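Local atomic coordinates of phosphomethylpyrimidine kinase (Pyrococcus furiosus, PDB entry 2PB9), a protein that probably phosphorylates hydroxymethylpyrimidine and its phosphate and, through the C-terminal ThiN domain present here, probably joins the pyrimidine diphosphate to the thiazole phosphate, giving thiamine monophosphate. Residues Val16-Glu20 / Ser63-Val67; Thr33-Tyr37 / Ala74-Leu78; Tyr85-Tyr89 / Glu152-Ile157; Tyr92-Ile98 / Met168-Arg174; Ile111-Phe117 / Lys182-Leu186. All coordinates share one frame; numbering follows the deposited sequence.

Interaction 1. Residues Val16-Glu20 / Ser63-Val67; sequences VREFE and SVKAV
Val-64 and Ala-66 turn their side chains toward the helix turn that carries Val-16, Phe-19 and Glu-20, and the tightly packed part is aliphatic. Val-64 CG2 lies 3.9 Å from Glu-20 CA and touches the Glu-20 CG methylene as well. Beside it the Phe-19 ring makes a looser, oblique approach, CE2 to Val-64 CG2 4.4 Å, while Val-16 CG1 rests 4.0 Å from Ala-66 CB. The elements joined are helix 5-21 and one strand of the hairpin formed by 57-59 and 64-66; the axes of 16-20 and 64-66 are nearly antiparallel, at 164°, and Ile-57 of the partner strand touches both. Toward the more open side, the contact becomes polar. Glu-20 stretches out beyond CG (chi2 -179°), which carries OE2 to the strand backbone, where Ala-66 N donates a hydrogen bond of 2.9 Å. The donor meets the anti side of the carboxylate, 30° out of its plane. Lys-65 points away from the helix, and its NZ bonds to Val-67 O of the second subunit.

Interaction 2. Residues Thr33-Tyr37 / Ala74-Leu78; sequences TNFVY and ASDHL. With PO4 (phosphate ion), chain C.
Val-36 and Leu-78 supply the apolar part of this contact: Val-36 CG2 lies 4.0 Å from Leu-78 CD2, the two side chains crossing at a slant. The other methyl of the valine, CG1, comes up against Ser-75 CB at 3.4 Å, and Leu-78 also covers the backbone of Asn-34. No hydrogen bond links the two segments directly; the polar contacts are made by 74-78 with a phosphate ion beside the strand segment. Ser-75 OG, swung away from its own backbone N (chi1 151°), donates to phosphate O4 at 2.8 Å. Leu-78 N reaches the same O4 over 3.1 Å and His-77 N reaches O3 over 3.2 Å, both hydrogen bonds almost straight (N-H...O 177°), whereas Asp-76 N adds only weak bonds. The Asn-34 side chain borders the ion from the strand segment, and Arg-56 NE contributes a further bond. With an alanine at Asn-34, the phosphate would probably lose its flank on this side and Ser-75 CB part of its cover. Though probably taken from the crystallisation liquor, the ion occupies a classic anion site, with backbone N-H groups at the N-terminus of helix 77-86 converging on it, consistent with a pocket for phosphorylated substrates.

Interaction 3. Residues Tyr85-Tyr89 / Glu152-Ile157; sequences YMRFY and ERPDII
Tyr-85 in the last turn of helix 77-86 and Tyr-89 in the loop that follows meet Arg-153 and the residues leading into strand 154-159, so the contact fastens a helix packed on one face of the domain's mixed sheet to the second strand in from one edge of that sheet. The Tyr-85 hydroxyl is used twice: it donates to Pro-154 O at 2.9 Å and accepts from Arg-153 NH1 at 3.0 Å. The carbonyl is approached from above its plane, whereas the hydroxyl sits in the plane of the guanidinium. Arg-153 NH2 forms a salt bridge with Asp-155 OD1 at 2.6 Å, which, with the tyrosine bond, should fix the rotation of the cationic group. The methylenes of Arg-153 run over the Tyr-89 ring, and the bend at chi3 (61°) turns the guanidinium off it, to where NH1 meets Tyr-85 OH. Arg-153 CG stands 3.3 Å from the Tyr-89 ring centroid, 8° off the normal, a CH-pi contact; the guanidinium, turned nearly perpendicular to the ring (89°), is too far for more than a weak cation-pi attraction. An alanine in place of Tyr-89 would probably strip this cover from the Arg-153 methylenes and leave the chain freer to swing away from Tyr-85. Tyr-89 CD1 also lies over one face of the Tyr-85 ring, which stacks with Phe-172. At the edge of the Tyr-85 ring, near its plane, Ile-157 CD1 rests 3.9 Å from CE1.

Interaction 4. Residues Tyr92-Ile98 / Met168-Arg174; sequences YRSAINI and MILVFGR
Strands 94-98 and 168-173 run antiparallel, their axes at 162°, joined by backbone bonds at three hydrogen-bonded pairs: Ser-94 with Gly-173, Ile-96 with Val-171 and Ile-98 with Ile-169. Ile-98 N to Ile-169 O, at 2.9 Å, is nearly linear, while Ile-96 N to Val-171 O is weak. Between these pairs, Ala-95 faces Phe-172 and Asn-97 faces Leu-170 as non-hydrogen-bonded pairs; Ala-95 CB touches Phe-172 CD2 at 3.8 Å and Asn-97 CB touches Leu-170 CD2 at 3.5 Å. The two strands occupy the middle of the mixed sheet, flanked by 35-38 and 154-159, with helices on both faces. Ala-95, Asn-97 and Leu-170 look toward helix 77-86, whereas Ser-94, Ile-96 and Val-171 meet helix 176-185. On this second face Ile-98 CG1, set between backbone N and carbonyl carbon (chi1 55°), lies 3.8 Å from Ile-169 CG2. The buried amide of Asn-97 is satisfied at both ends, OD1 by Asn-34 N and ND2 by Gly-32 O, and Ser-94 OG bonds Val-36 O, tying in the neighbouring strand. Beyond the pairing, Arg-174 CG sits over the centre of the Tyr-92 ring, 3.3 Å from its centroid in a CH-pi contact, and the arginine carries its charge onward to a salt bridge with Glu-178.

Interaction 5. Residues Ile111-Phe117 / Lys182-Leu186; sequences IAQERGF and KIKML
Met-185, modelled as selenomethionine, reaches from helix 176-185 into the angle between Arg-115, Ile-111 and Phe-117, and each partner meets it differently. Arg-115 bends at chi2 (-78°), folding its guanidinium back so that one face lies against Met-185 CG, which is 3.5 Å above the plane and offset toward the rim. The selenium touches the methylene part of the same arginine, Met-185 SE to Arg-115 CG 3.6 Å. Phe-117 instead offers its edge: Met-185 SE lies near the ring plane, 4.2 Å from Phe-117 CE2. Lys-182 CD comes within 4.3 Å of Phe-117 CE2, and its NZ is far enough from the ring that any cation-pi attraction is weak; Ala-112 CA lies over one face of the ring. Ile-111 closes the group, Ile-111 CG2 4.2 Å from Met-185 SE and CD1 3.9 Å from Leu-186 CA. Gly-116, with positive phi, fits the C-prime position of a Schellman motif ending helix 102-114, though crowding in the model leaves its bonds doubtful; the turn leads into Phe-117. With no hydrogen bond across the segments, these two helix ends on one side of the sheet are held by dispersion between apolar and polarisable groups, and the basic side chains Arg-115 and Lys-182 take part mainly through their carbon chains.

Overall arrangement
Interaction 4 is the buried centre of the ThiN domain, a regular backbone ladder, and the others are arranged about its sheet. Interaction 2, also buried, combines apolar packing with a polar phosphate site at a helix start; it joins interaction 4 through neighbouring strands 35-38 and 94-98. Interaction 3, partly buried, uses the other end of the same helix, 77-86, and adjoins interaction 4 through paired strands 154-159 and 168-173. Beyond the opposite face, interactions 1 and 5 lie farther out, their centres about 15 and 16 Å from that of the chain, linked by the Glu-18 to Lys-184 salt bridge. Interaction 1 pairs apolar packing with one hydrogen bond; interaction 5, a surface contact, has none.

Interaction 1. Residues Val16-Glu20 / Ser63-Val67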
# COMPACT_ATOMS: atom_id res chain seq x y z
N VAL A 16 35.02 -2.56 -0.87
CA VAL A 16 34.33 -1.37 -1.34
C VAL A 16 35.03 -0.79 -2.57
O VAL A 16 34.38 -0.32 -3.51
CB VAL A 16 34.28 -0.29 -0.22
CG1 VAL A 16 33.69 1.00 -0.76
CG2 VAL A 16 33.45 -0.80 0.95
N ARG A 17 36.36 -0.83 -2.56
CA ARG A 17 37.12 -0.31 -3.68
C ARG A 17 36.90 -1.23 -4.87
O ARG A 17 36.70 -0.78 -6.00
CB ARG A 17 38.61 -0.22 -3.34
CG ARG A 17 39.31 0.94 -4.05
CD ARG A 17 40.85 0.87 -4.05
NE ARG A 17 41.45 0.84 -2.71
CZ ARG A 17 41.65 -0.27 -2.00
NH1 ARG A 17 41.29 -1.45 -2.49
NH2 ARG A 17 42.20 -0.19 -0.79
N GLU A 18 36.92 -2.54 -4.63
CA GLU A 18 36.70 -3.46 -5.73
C GLU A 18 35.24 -3.42 -6.19
O GLU A 18 34.95 -3.53 -7.38
CB GLU A 18 37.10 -4.88 -5.34
CG GLU A 18 36.91 -5.87 -6.48
CD GLU A 18 37.50 -7.24 -6.20
OE1 GLU A 18 37.28 -7.78 -5.10
OE2 GLU A 18 38.17 -7.80 -7.10
N PHE A 19 34.32 -3.28 -5.23
CA PHE A 19 32.93 -3.17 -5.63
C PHE A 19 32.70 -2.06 -6.65
O PHE A 19 32.12 -2.26 -7.69
CB PHE A 19 32.03 -2.95 -4.41
CG PHE A 19 30.60 -2.70 -4.77
CD1 PHE A 19 29.79 -3.74 -5.18
CD2 PHE A 19 30.08 -1.42 -4.70
CE1 PHE A 19 28.46 -3.50 -5.51
CE2 PHE A 19 28.76 -1.18 -5.03
CZ PHE A 19 27.95 -2.23 -5.44
N GLU A 20 33.29 -0.91 -6.31
CA GLU A 20 33.23 0.25 -7.19
C GLU A 20 33.87 -0.04 -8.55
O GLU A 20 33.31 0.29 -9.59
CB GLU A 20 33.97 1.44 -6.57
CG GLU A 20 33.30 2.07 -5.38
CD GLU A 20 34.09 3.24 -4.86
OE1 GLU A 20 35.30 3.06 -4.58
OE2 GLU A 20 33.52 4.35 -4.73
N SER A 63 28.06 5.22 -13.14
CA SER A 63 28.86 4.45 -12.20
C SER A 63 28.37 4.63 -10.77
O SER A 63 27.28 5.16 -10.54
CB SER A 63 30.33 4.86 -12.31
OG SER A 63 30.49 6.25 -12.12
N VAL A 64 29.17 4.19 -9.83
CA VAL A 64 28.81 4.28 -8.43
C VAL A 64 29.91 4.99 -7.66
O VAL A 64 31.05 5.07 -8.11
CB VAL A 64 28.60 2.89 -7.82
CG1 VAL A 64 27.72 2.06 -8.75
CG2 VAL A 64 29.94 2.21 -7.59
N LYS A 65 29.57 5.50 -6.48
CA LYS A 65 30.55 6.20 -5.68
C LYS A 65 30.25 6.04 -4.21
O LYS A 65 29.11 6.17 -3.78
CB LYS A 65 30.55 7.68 -6.07
CG LYS A 65 31.54 8.54 -5.30
CD LYS A 65 31.55 9.96 -5.83
CE LYS A 65 32.43 10.86 -4.97
NZ LYS A 65 32.53 12.23 -5.55
N ALA A 66 31.29 5.72 -3.44
CA ALA A 66 31.16 5.58 -2.00
C ALA A 66 31.34 7.00 -1.51
O ALA A 66 32.41 7.57 -1.66
CB ALA A 66 32.26 4.69 -1.45
N VAL A 67 30.29 7.58 -0.94
CA VAL A 67 30.38 8.97 -0.49
C VAL A 67 31.45 9.23 0.55
O VAL A 67 32.00 10.32 0.59
CB VAL A 67 29.03 9.46 0.07
CG1 VAL A 67 29.18 10.89 0.61
CG2 VAL A 67 27.97 9.42 -1.02

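Interaction 2. Residues Thr33-Tyr37 / Ala74-Leu78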
# COMPACT_ATOMS: atom_id res chain seq x y z
N THR A 33 23.70 2.11 -1.49
CA THR A 33 24.14 0.80 -1.04
C THR A 33 25.18 0.94 0.07
O THR A 33 26.10 1.76 -0.02
CB THR A 33 24.73 -0.03 -2.21
OG1 THR A 33 23.66 -0.48 -3.05
CG2 THR A 33 25.51 -1.25 -1.68
N ASN A 34 25.00 0.15 1.11
CA ASN A 34 25.93 0.13 2.21
C ASN A 34 26.47 -1.30 2.29
O ASN A 34 25.75 -2.27 2.08
CB ASN A 34 25.26 0.55 3.51
CG ASN A 34 26.21 1.28 4.45
OD1 ASN A 34 25.78 2.04 5.31
ND2 ASN A 34 27.51 1.06 4.27
N PHE A 35 27.76 -1.41 2.58
CA PHE A 35 28.45 -2.69 2.66
C PHE A 35 29.03 -2.72 4.08
O PHE A 35 29.79 -1.82 4.46
CB PHE A 35 29.54 -2.70 1.59
CG PHE A 35 30.11 -4.06 1.29
CD1 PHE A 35 31.02 -4.21 0.24
CD2 PHE A 35 29.78 -5.17 2.06
CE1 PHE A 35 31.60 -5.46 -0.04
CE2 PHE A 35 30.35 -6.42 1.80
CZ PHE A 35 31.27 -6.56 0.75
N VAL A 36 28.65 -3.73 4.86
CA VAL A 36 29.14 -3.79 6.23
C VAL A 36 29.92 -5.03 6.62
O VAL A 36 29.84 -6.08 5.96
CB VAL A 36 28.00 -3.63 7.27
CG1 VAL A 36 27.27 -2.34 7.04
CG2 VAL A 36 27.04 -4.83 7.21
N TYR A 37 30.66 -4.89 7.71
CA TYR A 37 31.46 -5.97 8.26
C TYR A 37 31.49 -5.73 9.77
O TYR A 37 32.07 -4.76 10.25
CB TYR A 37 32.86 -5.94 7.67
CG TYR A 37 33.67 -7.19 7.96
CD1 TYR A 37 33.07 -8.34 8.47
CD2 TYR A 37 35.04 -7.22 7.69
CE1 TYR A 37 33.81 -9.49 8.71
CE2 TYR A 37 35.79 -8.36 7.92
CZ TYR A 37 35.17 -9.49 8.43
OH TYR A 37 35.92 -10.61 8.65
N ALA A 74 28.88 3.47 10.99
CA ALA A 74 28.51 4.19 9.77
C ALA A 74 27.14 3.74 9.28
O ALA A 74 26.31 4.56 8.90
CB ALA A 74 29.57 3.99 8.68
N SER A 75 26.91 2.43 9.30
CA SER A 75 25.64 1.86 8.86
C SER A 75 24.67 1.66 10.03
O SER A 75 25.07 1.28 11.13
CB SER A 75 25.91 0.53 8.17
OG SER A 75 24.82 -0.35 8.32
N ASP A 76 23.39 1.92 9.80
CA ASP A 76 22.40 1.72 10.84
C ASP A 76 21.43 0.59 10.53
O ASP A 76 21.22 -0.30 11.35
CB ASP A 76 21.61 3.00 11.10
CG ASP A 76 20.34 2.75 11.91
OD1 ASP A 76 20.43 2.03 12.94
OD2 ASP A 76 19.26 3.26 11.52
N HIS A 77 20.85 0.63 9.34
CA HIS A 77 19.87 -0.37 8.94
C HIS A 77 20.44 -1.73 8.55
O HIS A 77 19.90 -2.77 8.94
CB HIS A 77 19.02 0.20 7.80
CG HIS A 77 18.17 1.35 8.23
ND1 HIS A 77 17.58 2.21 7.33
CD2 HIS A 77 17.75 1.74 9.46
CE1 HIS A 77 16.84 3.09 7.99
NE2 HIS A 77 16.93 2.82 9.28
N LEU A 78 21.53 -1.74 7.79
CA LEU A 78 22.13 -2.99 7.39
C LEU A 78 22.84 -3.63 8.58
O LEU A 78 22.91 -4.86 8.68
CB LEU A 78 23.12 -2.76 6.24
CG LEU A 78 23.44 -4.01 5.42
CD1 LEU A 78 22.17 -4.50 4.74
CD2 LEU A 78 24.50 -3.72 4.38
P PO4 C . 22.33 2.13 6.20
O1 PO4 C . 21.44 1.81 5.06
O2 PO4 C . 23.49 2.94 5.71
O3 PO4 C . 21.56 2.93 7.21
O4 PO4 C . 22.82 0.86 6.82

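Interaction 3. Residues Tyr85-Tyr89 / Glu152-Ile157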
# COMPACT_ATOMS: atom_id res chain seq x y z
N TYR A 85 21.10 -11.29 12.05
CA TYR A 85 21.41 -12.50 11.30
C TYR A 85 22.43 -13.34 12.06
O TYR A 85 22.34 -14.56 12.10
CB TYR A 85 21.95 -12.10 9.93
CG TYR A 85 22.15 -13.23 8.95
CD1 TYR A 85 21.21 -13.50 7.96
CD2 TYR A 85 23.33 -13.98 8.97
CE1 TYR A 85 21.43 -14.49 7.00
CE2 TYR A 85 23.58 -14.96 8.02
CZ TYR A 85 22.62 -15.21 7.03
OH TYR A 85 22.88 -16.18 6.08
N MSE A 86 23.41 -12.67 12.68
CA MSE A 86 24.45 -13.36 13.45
C MSE A 86 23.87 -14.16 14.62
O MSE A 86 24.46 -15.15 15.06
CB MSE A 86 25.48 -12.35 13.96
CG MSE A 86 26.41 -11.85 12.86
SE MSE A 86 27.39 -10.21 13.25
CE MSE A 86 28.97 -10.96 14.07
N ARG A 87 22.72 -13.72 15.12
CA ARG A 87 22.07 -14.42 16.21
C ARG A 87 21.75 -15.85 15.79
O ARG A 87 21.44 -16.70 16.62
CB ARG A 87 20.79 -13.70 16.61
CG ARG A 87 20.92 -12.83 17.85
CD ARG A 87 19.76 -11.86 17.98
NE ARG A 87 18.47 -12.53 17.89
CZ ARG A 87 17.32 -11.90 17.65
NH1 ARG A 87 17.31 -10.58 17.49
NH2 ARG A 87 16.19 -12.60 17.56
N PHE A 88 21.83 -16.10 14.48
CA PHE A 88 21.54 -17.42 13.93
C PHE A 88 22.77 -18.03 13.28
O PHE A 88 22.97 -19.24 13.32
CB PHE A 88 20.41 -17.29 12.92
CG PHE A 88 19.14 -16.78 13.51
CD1 PHE A 88 18.25 -17.65 14.14
CD2 PHE A 88 18.84 -15.43 13.49
CE1 PHE A 88 17.10 -17.17 14.74
CE2 PHE A 88 17.69 -14.94 14.08
CZ PHE A 88 16.82 -15.81 14.71
N TYR A 89 23.60 -17.19 12.68
CA TYR A 89 24.82 -17.64 12.04
C TYR A 89 25.88 -16.62 12.37
O TYR A 89 26.18 -15.74 11.57
CB TYR A 89 24.63 -17.72 10.54
CG TYR A 89 23.39 -18.48 10.17
CD1 TYR A 89 22.17 -17.82 10.00
CD2 TYR A 89 23.43 -19.87 10.00
CE1 TYR A 89 21.01 -18.52 9.67
CE2 TYR A 89 22.28 -20.58 9.67
CZ TYR A 89 21.08 -19.90 9.51
OH TYR A 89 19.95 -20.61 9.16
N GLU A 152 17.45 -24.28 5.64
CA GLU A 152 18.87 -23.98 5.53
C GLU A 152 19.14 -22.51 5.84
O GLU A 152 18.25 -21.76 6.26
CB GLU A 152 19.37 -24.30 4.11
CG GLU A 152 18.88 -25.63 3.56
CD GLU A 152 17.40 -25.61 3.21
OE1 GLU A 152 17.04 -25.00 2.17
OE2 GLU A 152 16.59 -26.18 3.97
N ARG A 153 20.39 -22.10 5.63
CA ARG A 153 20.79 -20.72 5.86
C ARG A 153 20.63 -19.92 4.57
O ARG A 153 21.21 -20.25 3.54
CB ARG A 153 22.25 -20.64 6.33
CG ARG A 153 22.73 -19.22 6.56
CD ARG A 153 24.23 -19.16 6.86
NE ARG A 153 25.01 -19.68 5.75
CZ ARG A 153 25.00 -19.16 4.53
NH1 ARG A 153 24.26 -18.09 4.27
NH2 ARG A 153 25.73 -19.70 3.57
N PRO A 154 19.84 -18.85 4.62
CA PRO A 154 19.67 -18.06 3.40
C PRO A 154 20.76 -17.02 3.20
O PRO A 154 20.93 -16.11 4.00
CB PRO A 154 18.29 -17.44 3.59
CG PRO A 154 18.20 -17.26 5.07
CD PRO A 154 18.79 -18.54 5.61
N ASP A 155 21.52 -17.19 2.12
CA ASP A 155 22.59 -16.25 1.78
C ASP A 155 21.95 -14.96 1.30
O ASP A 155 22.54 -13.88 1.41
CB ASP A 155 23.46 -16.83 0.67
CG ASP A 155 24.15 -18.10 1.08
OD1 ASP A 155 25.25 -18.00 1.66
OD2 ASP A 155 23.58 -19.20 0.84
N ILE A 156 20.76 -15.10 0.73
CA ILE A 156 20.00 -13.97 0.20
C ILE A 156 18.64 -13.84 0.86
O ILE A 156 17.87 -14.79 0.94
CB ILE A 156 19.74 -14.09 -1.31
CG1 ILE A 156 21.04 -14.40 -2.05
CG2 ILE A 156 19.11 -12.81 -1.84
CD1 ILE A 156 21.44 -15.84 -1.92
N ILE A 157 18.36 -12.64 1.33
CA ILE A 157 17.09 -12.34 1.95
C ILE A 157 16.63 -11.05 1.28
O ILE A 157 17.40 -10.10 1.14
CB ILE A 157 17.23 -12.14 3.48
CG1 ILE A 157 17.71 -13.45 4.13
CG2 ILE A 157 15.89 -11.70 4.08
CD1 ILE A 157 17.93 -13.37 5.62

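Interaction 4. Residues Tyr92-Ile98 / Met168-Arg174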
# COMPACT_ATOMS: atom_id res chain seq x y z
N TYR A 92 28.57 -15.04 9.98
CA TYR A 92 28.24 -14.14 8.89
C TYR A 92 28.09 -12.70 9.34
O TYR A 92 26.98 -12.24 9.60
CB TYR A 92 26.98 -14.62 8.19
CG TYR A 92 27.20 -15.92 7.47
CD1 TYR A 92 27.46 -17.09 8.18
CD2 TYR A 92 27.24 -15.96 6.08
CE1 TYR A 92 27.77 -18.28 7.53
CE2 TYR A 92 27.55 -17.15 5.41
CZ TYR A 92 27.81 -18.30 6.14
OH TYR A 92 28.14 -19.47 5.48
N ARG A 93 29.21 -11.99 9.41
CA ARG A 93 29.20 -10.61 9.84
C ARG A 93 29.42 -9.59 8.75
O ARG A 93 29.85 -8.47 9.01
CB ARG A 93 30.21 -10.38 10.95
CG ARG A 93 31.39 -11.31 10.93
CD ARG A 93 31.60 -11.84 12.33
NE ARG A 93 32.99 -12.17 12.56
CZ ARG A 93 33.99 -11.29 12.56
NH1 ARG A 93 33.74 -10.01 12.34
NH2 ARG A 93 35.22 -11.71 12.78
N SER A 94 29.13 -9.99 7.52
CA SER A 94 29.25 -9.09 6.39
C SER A 94 27.94 -9.19 5.63
O SER A 94 27.23 -10.20 5.71
CB SER A 94 30.40 -9.51 5.48
OG SER A 94 30.59 -8.56 4.44
N ALA A 95 27.61 -8.13 4.91
CA ALA A 95 26.38 -8.10 4.13
C ALA A 95 26.40 -6.88 3.23
O ALA A 95 27.29 -6.03 3.34
CB ALA A 95 25.15 -8.04 5.06
N ILE A 96 25.43 -6.79 2.33
CA ILE A 96 25.32 -5.66 1.42
C ILE A 96 23.90 -5.59 0.87
O ILE A 96 23.27 -6.62 0.60
CB ILE A 96 26.31 -5.77 0.24
CG1 ILE A 96 26.27 -4.50 -0.60
CG2 ILE A 96 25.96 -6.95 -0.66
CD1 ILE A 96 27.32 -4.46 -1.68
N ASN A 97 23.36 -4.39 0.74
CA ASN A 97 22.02 -4.28 0.20
C ASN A 97 22.06 -3.71 -1.21
O ASN A 97 22.72 -2.69 -1.47
CB ASN A 97 21.11 -3.43 1.11
CG ASN A 97 21.54 -1.97 1.19
OD1 ASN A 97 22.43 -1.61 1.96
ND2 ASN A 97 20.90 -1.11 0.40
N ILE A 98 21.38 -4.39 -2.12
CA ILE A 98 21.33 -3.95 -3.49
C ILE A 98 19.89 -3.79 -3.94
O ILE A 98 18.97 -4.29 -3.30
CB ILE A 98 22.04 -4.93 -4.42
CG1 ILE A 98 21.46 -6.33 -4.26
CG2 ILE A 98 23.53 -4.94 -4.10
CD1 ILE A 98 22.05 -7.35 -5.22
N MSE A 168 14.13 -4.39 -1.10
CA MSE A 168 15.56 -4.60 -1.00
C MSE A 168 15.94 -6.06 -1.13
O MSE A 168 15.14 -6.96 -0.89
CB MSE A 168 16.10 -4.13 0.35
CG MSE A 168 16.47 -2.68 0.44
SE MSE A 168 17.65 -2.12 -0.99
CE MSE A 168 16.68 -0.51 -1.46
N ILE A 169 17.19 -6.26 -1.51
CA ILE A 169 17.76 -7.58 -1.63
C ILE A 169 19.01 -7.50 -0.77
O ILE A 169 19.88 -6.65 -0.98
CB ILE A 169 18.12 -7.93 -3.11
CG1 ILE A 169 16.84 -8.21 -3.91
CG2 ILE A 169 19.10 -9.11 -3.16
CD1 ILE A 169 17.07 -8.51 -5.38
N LEU A 170 19.06 -8.35 0.25
CA LEU A 170 20.21 -8.41 1.14
C LEU A 170 20.96 -9.72 0.85
O LEU A 170 20.36 -10.77 0.66
CB LEU A 170 19.76 -8.39 2.60
CG LEU A 170 18.71 -7.33 2.95
CD1 LEU A 170 18.31 -7.46 4.40
CD2 LEU A 170 19.26 -5.95 2.68
N VAL A 171 22.28 -9.62 0.77
CA VAL A 171 23.12 -10.78 0.53
C VAL A 171 24.19 -10.79 1.60
O VAL A 171 24.86 -9.78 1.82
CB VAL A 171 23.76 -10.74 -0.87
CG1 VAL A 171 24.02 -9.32 -1.29
CG2 VAL A 171 25.05 -11.55 -0.88
N PHE A 172 24.35 -11.95 2.25
CA PHE A 172 25.26 -12.10 3.38
C PHE A 172 26.44 -12.98 3.00
O PHE A 172 26.39 -13.84 2.14
CB PHE A 172 24.53 -12.68 4.59
CG PHE A 172 23.27 -11.95 4.94
CD1 PHE A 172 22.16 -12.05 4.12
CD2 PHE A 172 23.20 -11.17 6.08
CE1 PHE A 172 20.99 -11.37 4.44
CE2 PHE A 172 22.04 -10.50 6.40
CZ PHE A 172 20.93 -10.60 5.58
N GLY A 173 27.52 -12.74 3.77
CA GLY A 173 28.76 -13.48 3.62
C GLY A 173 29.45 -13.47 4.96
O GLY A 173 29.10 -12.68 5.84
N ARG A 174 30.44 -14.33 5.14
CA ARG A 174 31.15 -14.38 6.40
C ARG A 174 32.17 -13.25 6.49
O ARG A 174 32.62 -12.89 7.57
CB ARG A 174 31.81 -15.74 6.57
CG ARG A 174 30.82 -16.88 6.45
CD ARG A 174 31.49 -18.20 6.69
NE ARG A 174 32.63 -18.40 5.81
CZ ARG A 174 33.52 -19.37 5.97
NH1 ARG A 174 33.39 -20.22 6.99
NH2 ARG A 174 34.55 -19.49 5.14

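Interaction 5. Residues Ile111-Phe117 / Lys182-Leu186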
# COMPACT_ATOMS: atom_id res chain seq x y z
N ILE A 111 20.89 -18.23 -10.36
CA ILE A 111 22.26 -18.45 -9.91
C ILE A 111 22.32 -19.22 -8.60
O ILE A 111 23.18 -20.09 -8.43
CB ILE A 111 23.01 -17.12 -9.72
CG1 ILE A 111 23.30 -16.51 -11.08
CG2 ILE A 111 24.29 -17.34 -8.92
CD1 ILE A 111 23.97 -15.17 -11.01
N ALA A 112 21.44 -18.89 -7.67
CA ALA A 112 21.41 -19.60 -6.40
C ALA A 112 21.17 -21.06 -6.76
O ALA A 112 21.78 -21.96 -6.19
CB ALA A 112 20.29 -19.08 -5.51
N GLN A 113 20.27 -21.28 -7.72
CA GLN A 113 19.93 -22.62 -8.17
C GLN A 113 21.20 -23.31 -8.65
O GLN A 113 21.53 -24.41 -8.21
CB GLN A 113 18.90 -22.55 -9.31
N GLU A 114 21.91 -22.63 -9.54
CA GLU A 114 23.17 -23.14 -10.08
C GLU A 114 24.21 -23.34 -8.98
O GLU A 114 24.42 -24.46 -8.52
CB GLU A 114 23.72 -22.17 -11.13
CG GLU A 114 23.04 -22.24 -12.48
CD GLU A 114 23.45 -21.08 -13.39
OE1 GLU A 114 24.63 -20.66 -13.33
OE2 GLU A 114 22.58 -20.61 -14.16
N ARG A 115 24.86 -22.25 -8.55
CA ARG A 115 25.89 -22.31 -7.51
C ARG A 115 25.35 -22.92 -6.22
O ARG A 115 26.05 -22.98 -5.21
CB ARG A 115 26.44 -20.92 -7.23
CG ARG A 115 27.09 -20.24 -8.43
CD ARG A 115 28.49 -20.76 -8.72
NE ARG A 115 29.31 -19.76 -9.42
CZ ARG A 115 28.95 -19.14 -10.55
NH1 ARG A 115 27.77 -19.41 -11.12
NH2 ARG A 115 29.76 -18.24 -11.12
N GLY A 116 24.09 -23.33 -6.25
CA GLY A 116 23.46 -23.96 -5.10
C GLY A 116 23.50 -23.30 -3.73
O GLY A 116 24.34 -23.64 -2.90
N PHE A 117 22.60 -22.35 -3.50
CA PHE A 117 22.51 -21.68 -2.21
C PHE A 117 21.13 -21.05 -1.99
O PHE A 117 20.49 -20.59 -2.93
CB PHE A 117 23.64 -20.66 -2.00
CG PHE A 117 23.79 -19.65 -3.10
CD1 PHE A 117 22.83 -18.67 -3.31
CD2 PHE A 117 24.92 -19.67 -3.92
CE1 PHE A 117 22.99 -17.72 -4.31
CE2 PHE A 117 25.10 -18.72 -4.92
CZ PHE A 117 24.13 -17.74 -5.12
N LYS A 182 29.66 -13.06 -4.42
CA LYS A 182 28.30 -13.37 -4.86
C LYS A 182 27.87 -12.29 -5.84
O LYS A 182 27.21 -12.57 -6.85
CB LYS A 182 27.32 -13.36 -3.68
CG LYS A 182 27.65 -14.27 -2.52
CD LYS A 182 26.98 -15.62 -2.67
CE LYS A 182 27.36 -16.54 -1.52
NZ LYS A 182 28.84 -16.78 -1.45
N ILE A 183 28.24 -11.06 -5.54
CA ILE A 183 27.89 -9.94 -6.40
C ILE A 183 28.53 -10.10 -7.76
O ILE A 183 27.88 -9.89 -8.80
CB ILE A 183 28.33 -8.60 -5.77
CG1 ILE A 183 27.60 -8.39 -4.44
CG2 ILE A 183 28.06 -7.44 -6.72
CD1 ILE A 183 26.08 -8.37 -4.57
N LYS A 184 29.80 -10.47 -7.77
CA LYS A 184 30.53 -10.67 -9.01
C LYS A 184 29.76 -11.65 -9.89
O LYS A 184 29.61 -11.42 -11.09
CB LYS A 184 31.94 -11.19 -8.71
CG LYS A 184 32.95 -10.09 -8.29
CD LYS A 184 34.22 -10.69 -7.69
CE LYS A 184 35.49 -10.07 -8.26
NZ LYS A 184 35.57 -8.60 -8.06
N MSE A 185 29.27 -12.73 -9.28
CA MSE A 185 28.50 -13.75 -10.01
C MSE A 185 27.28 -13.12 -10.66
O MSE A 185 26.97 -13.39 -11.83
CB MSE A 185 28.00 -14.84 -9.05
CG MSE A 185 29.04 -15.80 -8.52
SE MSE A 185 28.19 -17.06 -7.29
CE MSE A 185 29.17 -16.60 -5.67
N LEU A 186 26.59 -12.30 -9.88
CA LEU A 186 25.38 -11.61 -10.32
C LEU A 186 25.56 -10.89 -11.65
O LEU A 186 24.59 -10.46 -12.26
CB LEU A 186 24.93 -10.63 -9.24
CG LEU A 186 23.51 -10.09 -9.37
CD1 LEU A 186 22.53 -11.24 -9.44
CD2 LEU A 186 23.20 -9.19 -8.18